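PDB 4RNG: MtN3/saliva family from Thermodesulfovibrio yellowstonii, which belongs to the SemiSWEET group of MtN3/saliva (PQ-loop) membrane proteins and probably carries sugars across the membrane as a dimer. Local coordinates for the interface of chains A and B. Numbering follows the deposited sequence. Chains: chain A/B, MtN3/saliva family.

Contact 1: the interface of chains A and B. Residues chain A 50-51, 53-54, 56-57; chain B 11, 14-15, 18-19.
B:Thr19 OG1, a side-chain hydroxyl, accepts a hydrogen bond from the indole N-H of A:Trp54 across the SemiSWEET dimer interface, with NE1 to OG1 at 3.1 Å. The geometry is nearly ideal: the angle at hydrogen is 177°, and OG1 lies 1° out of the ring plane. On its own side the hydroxyl points back to the carbonyl of B:Ala15, one helical turn earlier, in a weak bond of 3.4 Å from OG1 to O. With chi1 at 59°, OG1 sits between the backbone N and the carbonyl carbon, a position compatible with this weak bond. The same torsion leaves the methyl CG2 anti to the carbonyl carbon, lying against A:Trp54 CD1 (3.3 Å) and A:Gly50 CA (3.6 Å). The indole is thus gripped at its edge by the threonine and capped on one face by the methyl of B:Ala15, whose CB sits over the five-membered ring, 3.5 Å from its centroid and so off-centre on the whole indole. That methyl also abuts A:Leu53 CB at 3.6 Å, wedging between the two side chains. Further out, A:Leu53 CD1 meets B:Ile14 CG2 at 3.6 Å, the two side chains crossing obliquely, while B:Ile11 CG2 approaches the backbone at A:Leu53 and A:Tyr57. Having no side chain, A:Gly50 lets CG2 of B:Ile18 come up to its CA, bringing helix 41-60 of chain A close to helix 7-21 of chain B.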
ATOM      1  N   GLY A  50       1.962  -9.261  -2.448  1.00 26.95           N
ATOM      2  CA  GLY A  50       3.173  -8.491  -2.217  1.00 19.99           C
ATOM      3  C   GLY A  50       3.472  -8.211  -0.753  1.00 19.92           C
ATOM      4  O   GLY A  50       4.580  -8.364  -0.299  1.00 19.94           O
ATOM      5  N   ILE A  51       2.466  -7.795  -0.008  1.00 19.90           N
ATOM      6  CA  ILE A  51       2.636  -7.512   1.412  1.00 25.11           C
ATOM      7  C   ILE A  51       2.989  -8.789   2.179  1.00 28.78           C
ATOM      8  O   ILE A  51       3.781  -8.769   3.130  1.00 27.87           O
ATOM      9  CB  ILE A  51       1.373  -6.867   2.000  1.00 19.85           C
ATOM     10  CG1 ILE A  51       1.273  -5.430   1.506  1.00 26.25           C
ATOM     11  CG2 ILE A  51       1.392  -6.897   3.524  1.00 22.26           C
ATOM     12  CD1 ILE A  51       0.132  -4.667   2.095  1.00 28.67           C
ATOM     13  N   LEU A  53       4.788 -11.118   0.941  1.00 21.33           N
ATOM     14  CA  LEU A  53       6.229 -11.224   0.698  1.00 21.32           C
ATOM     15  C   LEU A  53       7.065 -10.236   1.483  1.00 20.95           C
ATOM     16  O   LEU A  53       8.192 -10.536   1.860  1.00 21.21           O
ATOM     17  CB  LEU A  53       6.553 -11.073  -0.781  1.00 21.09           C
ATOM     18  CG  LEU A  53       6.330 -12.332  -1.576  1.00 28.93           C
ATOM     19  CD1 LEU A  53       6.768 -12.087  -2.999  1.00 37.60           C
ATOM     20  CD2 LEU A  53       7.156 -13.407  -0.947  1.00 28.04           C
ATOM     21  N   TRP A  54       6.543  -9.038   1.682  1.00 20.41           N
ATOM     22  CA  TRP A  54       7.246  -8.068   2.493  1.00 20.12           C
ATOM     23  C   TRP A  54       7.404  -8.600   3.913  1.00 20.60           C
ATOM     24  O   TRP A  54       8.411  -8.361   4.562  1.00 20.68           O
ATOM     25  CB  TRP A  54       6.519  -6.727   2.493  1.00 23.50           C
ATOM     26  CG  TRP A  54       6.819  -5.798   1.319  1.00 19.00           C
ATOM     27  CD1 TRP A  54       5.926  -5.336   0.400  1.00 18.73           C
ATOM     28  CD2 TRP A  54       8.089  -5.216   0.983  1.00 26.05           C
ATOM     29  NE1 TRP A  54       6.555  -4.499  -0.495  1.00 18.79           N
ATOM     30  CE2 TRP A  54       7.870  -4.409  -0.172  1.00 24.31           C
ATOM     31  CE3 TRP A  54       9.372  -5.302   1.509  1.00 28.88           C
ATOM     32  CZ2 TRP A  54       8.910  -3.692  -0.777  1.00 26.78           C
ATOM     33  CZ3 TRP A  54      10.401  -4.591   0.896  1.00 24.28           C
ATOM     34  CH2 TRP A  54      10.156  -3.786  -0.233  1.00 20.85           C
ATOM     35  N   PHE A  56       7.765 -11.861   4.762  1.00 29.93           N
ATOM     36  CA  PHE A  56       8.924 -12.770   4.683  1.00 33.73           C
ATOM     37  C   PHE A  56      10.224 -12.007   4.731  1.00 30.67           C
ATOM     38  O   PHE A  56      11.173 -12.397   5.394  1.00 27.47           O
ATOM     39  CB  PHE A  56       8.992 -13.569   3.378  1.00 40.37           C
ATOM     40  CG  PHE A  56       7.975 -14.630   3.229  1.00 40.87           C
ATOM     41  CD1 PHE A  56       7.379 -15.211   4.313  1.00 44.06           C
ATOM     42  CD2 PHE A  56       7.673 -15.107   1.964  1.00 49.09           C
ATOM     43  CE1 PHE A  56       6.460 -16.224   4.132  1.00 47.92           C
ATOM     44  CE2 PHE A  56       6.751 -16.112   1.777  1.00 49.45           C
ATOM     45  CZ  PHE A  56       6.141 -16.669   2.866  1.00 49.07           C
ATOM     46  N   TYR A  57      10.277 -10.963   3.918  1.00 29.77           N
ATOM     47  CA  TYR A  57      11.433 -10.088   3.853  1.00 31.87           C
ATOM     48  C   TYR A  57      11.784  -9.523   5.227  1.00 28.89           C
ATOM     49  O   TYR A  57      12.947  -9.564   5.648  1.00 28.23           O
ATOM     50  CB  TYR A  57      11.171  -8.961   2.853  1.00 26.57           C
ATOM     51  CG  TYR A  57      12.268  -7.941   2.763  1.00 26.16           C
ATOM     52  CD1 TYR A  57      13.459  -8.241   2.117  1.00 33.15           C
ATOM     53  CD2 TYR A  57      12.120  -6.678   3.310  1.00 22.03           C
ATOM     54  CE1 TYR A  57      14.474  -7.312   2.020  1.00 27.24           C
ATOM     55  CE2 TYR A  57      13.125  -5.751   3.220  1.00 26.14           C
ATOM     56  CZ  TYR A  57      14.305  -6.076   2.575  1.00 27.60           C
ATOM     57  OH  TYR A  57      15.328  -5.162   2.475  1.00 32.48           O
TER
ATOM     58  N   ILE B  11      14.047 -11.409  -2.452  1.00 26.92           N
ATOM     59  CA  ILE B  11      12.690 -11.423  -1.911  1.00 33.83           C
ATOM     60  C   ILE B  11      12.186  -9.986  -1.822  1.00 35.83           C
ATOM     61  O   ILE B  11      11.056  -9.682  -2.216  1.00 30.52           O
ATOM     62  CB  ILE B  11      12.637 -12.109  -0.524  1.00 32.06           C
ATOM     63  CG1 ILE B  11      13.243 -13.524  -0.619  1.00 40.82           C
ATOM     64  CG2 ILE B  11      11.219 -12.133   0.030  1.00 25.36           C
ATOM     65  CD1 ILE B  11      12.294 -14.656  -0.313  1.00 42.12           C
ATOM     66  N   ILE B  14      11.297  -8.558  -5.169  1.00 19.94           N
ATOM     67  CA  ILE B  14      10.066  -9.189  -5.620  1.00 21.62           C
ATOM     68  C   ILE B  14       8.836  -8.679  -4.859  1.00 26.11           C
ATOM     69  O   ILE B  14       7.811  -8.387  -5.467  1.00 30.55           O
ATOM     70  CB  ILE B  14      10.163 -10.706  -5.503  1.00 25.34           C
ATOM     71  CG1 ILE B  14      11.254 -11.201  -6.450  1.00 28.60           C
ATOM     72  CG2 ILE B  14       8.817 -11.362  -5.811  1.00 21.02           C
ATOM     73  CD1 ILE B  14      11.278 -12.680  -6.622  1.00 38.70           C
ATOM     74  N   ALA B  15       8.929  -8.562  -3.543  1.00 22.32           N
ATOM     75  CA  ALA B  15       7.836  -7.975  -2.786  1.00 19.55           C
ATOM     76  C   ALA B  15       7.498  -6.567  -3.317  1.00 23.59           C
ATOM     77  O   ALA B  15       6.325  -6.237  -3.566  1.00 20.05           O
ATOM     78  CB  ALA B  15       8.187  -7.929  -1.303  1.00 21.20           C
ATOM     79  N   ILE B  18       5.945  -6.285  -6.774  1.00 26.22           N
ATOM     80  CA  ILE B  18       4.523  -6.613  -6.700  1.00 25.30           C
ATOM     81  C   ILE B  18       3.679  -5.511  -6.039  1.00 22.04           C
ATOM     82  O   ILE B  18       2.622  -5.173  -6.552  1.00 18.98           O
ATOM     83  CB  ILE B  18       4.307  -7.938  -5.974  1.00 23.94           C
ATOM     84  CG1 ILE B  18       4.956  -9.066  -6.759  1.00 20.06           C
ATOM     85  CG2 ILE B  18       2.831  -8.218  -5.810  1.00 20.50           C
ATOM     86  CD1 ILE B  18       4.780 -10.401  -6.121  1.00 20.65           C
ATOM     87  N   THR B  19       4.113  -4.960  -4.905  1.00 18.47           N
ATOM     88  CA  THR B  19       3.277  -3.958  -4.231  1.00 22.42           C
ATOM     89  C   THR B  19       3.202  -2.651  -5.014  1.00 18.60           C
ATOM     90  O   THR B  19       2.168  -1.993  -5.046  1.00 21.91           O
ATOM     91  CB  THR B  19       3.767  -3.645  -2.800  1.00 34.20           C
ATOM     92  OG1 THR B  19       5.121  -3.162  -2.833  1.00 37.92           O
ATOM     93  CG2 THR B  19       3.669  -4.893  -1.934  1.00 34.59           C
TER

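Contact 2: the interface of chains A and B. Residues chain A 39-40, 42-43, 46; chain B 22, 25-26, 29.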
ATOM      1  N   VAL A  39     -13.370   0.834  -7.080  1.00 26.75           N
ATOM      2  CA  VAL A  39     -12.247   0.233  -6.378  1.00 22.71           C
ATOM      3  C   VAL A  39     -11.780  -0.961  -7.184  1.00 36.13           C
ATOM      4  O   VAL A  39     -12.602  -1.733  -7.685  1.00 34.37           O
ATOM      5  CB  VAL A  39     -12.645  -0.184  -4.929  1.00 22.85           C
ATOM      6  CG1 VAL A  39     -11.521  -0.875  -4.222  1.00 22.31           C
ATOM      7  CG2 VAL A  39     -13.099   1.015  -4.133  1.00 22.75           C
ATOM      8  N   SER A  40     -10.469  -1.103  -7.339  1.00 22.17           N
ATOM      9  CA  SER A  40      -9.929  -2.187  -8.139  1.00 22.30           C
ATOM     10  C   SER A  40      -9.682  -3.453  -7.317  1.00 22.42           C
ATOM     11  O   SER A  40      -8.917  -3.418  -6.358  1.00 33.69           O
ATOM     12  CB  SER A  40      -8.634  -1.749  -8.797  1.00 21.62           C
ATOM     13  OG  SER A  40      -7.968  -2.865  -9.362  1.00 30.69           O
ATOM     14  N   ALA A  42      -8.261  -6.188  -8.420  1.00 22.78           N
ATOM     15  CA  ALA A  42      -6.922  -6.628  -8.785  1.00 22.38           C
ATOM     16  C   ALA A  42      -5.867  -5.980  -7.915  1.00 21.57           C
ATOM     17  O   ALA A  42      -4.997  -6.679  -7.425  1.00 21.43           O
ATOM     18  CB  ALA A  42      -6.636  -6.336 -10.254  1.00 22.38           C
ATOM     19  N   MET A  43      -5.945  -4.662  -7.716  1.00 21.12           N
ATOM     20  CA  MET A  43      -4.962  -3.950  -6.882  1.00 20.41           C
ATOM     21  C   MET A  43      -4.804  -4.593  -5.506  1.00 25.97           C
ATOM     22  O   MET A  43      -3.681  -4.776  -5.038  1.00 32.49           O
ATOM     23  CB  MET A  43      -5.307  -2.464  -6.703  1.00 20.06           C
ATOM     24  CG  MET A  43      -4.451  -1.784  -5.607  1.00 19.78           C
ATOM     25  SD  MET A  43      -4.861  -0.059  -5.196  1.00 33.00           S
ATOM     26  CE  MET A  43      -4.047   0.155  -3.618  1.00 39.90           C
ATOM     27  N   PHE A  46      -3.288  -8.159  -5.580  1.00 21.26           N
ATOM     28  CA  PHE A  46      -1.849  -8.086  -5.761  1.00 26.22           C
ATOM     29  C   PHE A  46      -1.159  -7.492  -4.530  1.00 22.91           C
ATOM     30  O   PHE A  46      -0.058  -7.900  -4.172  1.00 24.91           O
ATOM     31  CB  PHE A  46      -1.507  -7.266  -7.005  1.00 32.48           C
ATOM     32  CG  PHE A  46      -1.770  -7.994  -8.302  1.00 41.52           C
ATOM     33  CD1 PHE A  46      -1.813  -9.377  -8.340  1.00 44.20           C
ATOM     34  CD2 PHE A  46      -1.977  -7.290  -9.478  1.00 43.80           C
ATOM     35  CE1 PHE A  46      -2.054 -10.049  -9.520  1.00 45.17           C
ATOM     36  CE2 PHE A  46      -2.212  -7.948 -10.659  1.00 51.29           C
ATOM     37  CZ  PHE A  46      -2.255  -9.339 -10.679  1.00 52.09           C
TER
ATOM     38  N   ALA B  22       0.986  -3.176  -8.046  1.00 26.10           N
ATOM     39  CA  ALA B  22      -0.404  -3.381  -7.641  1.00 27.76           C
ATOM     40  C   ALA B  22      -1.235  -2.125  -7.859  1.00 24.51           C
ATOM     41  O   ALA B  22      -2.438  -2.203  -8.052  1.00 26.30           O
ATOM     42  CB  ALA B  22      -0.479  -3.813  -6.160  1.00 18.91           C
ATOM     43  N   PRO B  25      -3.183  -1.337 -11.732  1.00 23.84           N
ATOM     44  CA  PRO B  25      -4.596  -1.594 -12.061  1.00 25.28           C
ATOM     45  C   PRO B  25      -5.598  -0.579 -11.521  1.00 28.89           C
ATOM     46  O   PRO B  25      -6.625  -0.358 -12.176  1.00 25.88           O
ATOM     47  CB  PRO B  25      -4.862  -2.956 -11.400  1.00 24.11           C
ATOM     48  CG  PRO B  25      -3.551  -3.621 -11.430  1.00 25.65           C
ATOM     49  CD  PRO B  25      -2.530  -2.555 -11.214  1.00 24.72           C
ATOM     50  N   GLN B  26      -5.330   0.009 -10.354  1.00 27.14           N
ATOM     51  CA  GLN B  26      -6.258   0.981  -9.792  1.00 28.93           C
ATOM     52  C   GLN B  26      -6.177   2.256 -10.623  1.00 29.58           C
ATOM     53  O   GLN B  26      -7.191   2.872 -10.945  1.00 30.88           O
ATOM     54  CB  GLN B  26      -5.963   1.272  -8.315  1.00 19.57           C
ATOM     55  CG  GLN B  26      -6.985   2.176  -7.659  1.00 19.73           C
ATOM     56  CD  GLN B  26      -8.380   1.564  -7.592  1.00 34.83           C
ATOM     57  OE1 GLN B  26      -8.661   0.752  -6.711  1.00 39.98           O
ATOM     58  NE2 GLN B  26      -9.265   1.957  -8.515  1.00 21.01           N
ATOM     59  N   LYS B  29      -7.891   1.698 -14.088  1.00 24.74           N
ATOM     60  CA  LYS B  29      -9.335   1.590 -13.969  1.00 26.50           C
ATOM     61  C   LYS B  29      -9.982   2.966 -13.874  1.00 28.49           C
ATOM     62  O   LYS B  29     -10.986   3.243 -14.539  1.00 29.25           O
ATOM     63  CB  LYS B  29      -9.697   0.737 -12.756  1.00 27.12           C
ATOM     64  CG  LYS B  29     -11.157   0.429 -12.607  1.00 23.28           C
ATOM     65  CD  LYS B  29     -11.356  -0.429 -11.382  1.00 31.38           C
ATOM     66  CE  LYS B  29     -12.822  -0.701 -11.136  1.00 39.62           C
ATOM     67  NZ  LYS B  29     -13.083  -2.128 -10.814  1.00 45.48           N
TER
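B:Gln26 reaches across to A:Met43 and A:Ser40; with B:Pro25 it forms the Pro-Gln pair that gives the PQ-loop family its name. At the base of the side chain, CB of B:Gln26 touches the thioether sulfur SD of A:Met43 at 3.6 Å. CG follows alongside the same sulfur, 3.9 Å from SD. CG is anti to the backbone N, and a bend at chi2 (64°) brings the amide to A:Ser40. The amide carbon CD rests 3.5 Å from A:Ser40 CB. At the tip, OE1 accepts a hydrogen bond from the backbone N-H of A:Ser40, with N to OE1 at 2.7 Å. The bond is fairly straight, 160° at hydrogen. Separately, the donor is tilted 27° from the plane of the amide carbonyl. The other tip atom, the amide nitrogen NE2, lies near the backbone N and CB of A:Ser40 as a packing neighbour, with no hydrogen bond seen between them.

A:Ser40 caps the start of helix 41-60: its OG, anti to the backbone N, accepts the backbone N-H of A:Met43 at 3.2 Å from N to OG. The same serine gives its backbone N-H to B:Gln26, and its OG also lies 3.7 Å from B:Pro25 CB. Beside it, B:Lys29 runs out extended and bends only at its last torsion. Its terminal amine NZ donates to the backbone carbonyl of A:Val39, 3.2 Å from NZ to O, approaching from above the carbonyl plane. This adds a second bond to the same stretch of backbone, to the residue just before the cap. Farther along helix 41-60 the contacts are mostly apolar. A:Ala42 CB faces the ring carbon CB of B:Pro25, and A:Phe46 sets its CB, 3.7 Å away, against the methyl CB of B:Ala22. CB and CG of A:Met43 lie against the backbone carbonyl oxygen of B:Ala22.

The C-alpha centres of contact 1 and contact 2 are about 17 Å apart, and both use helix 41-60 of chain A: contact 2 takes its start and the residues just before it, contact 1 its second half. Chain B answers with successive segments, helix 7-21 in contact 1 and, in contact 2, B:Ala22 and helix 23-33. As numbering rises in one chain it falls in the other, so the segments run antiparallel. Two-fold symmetry repeats both contacts with the chains exchanged. The helix break between 7-21 and 23-33 separates the two contacts on chain B; the structure alone does not show whether it moves.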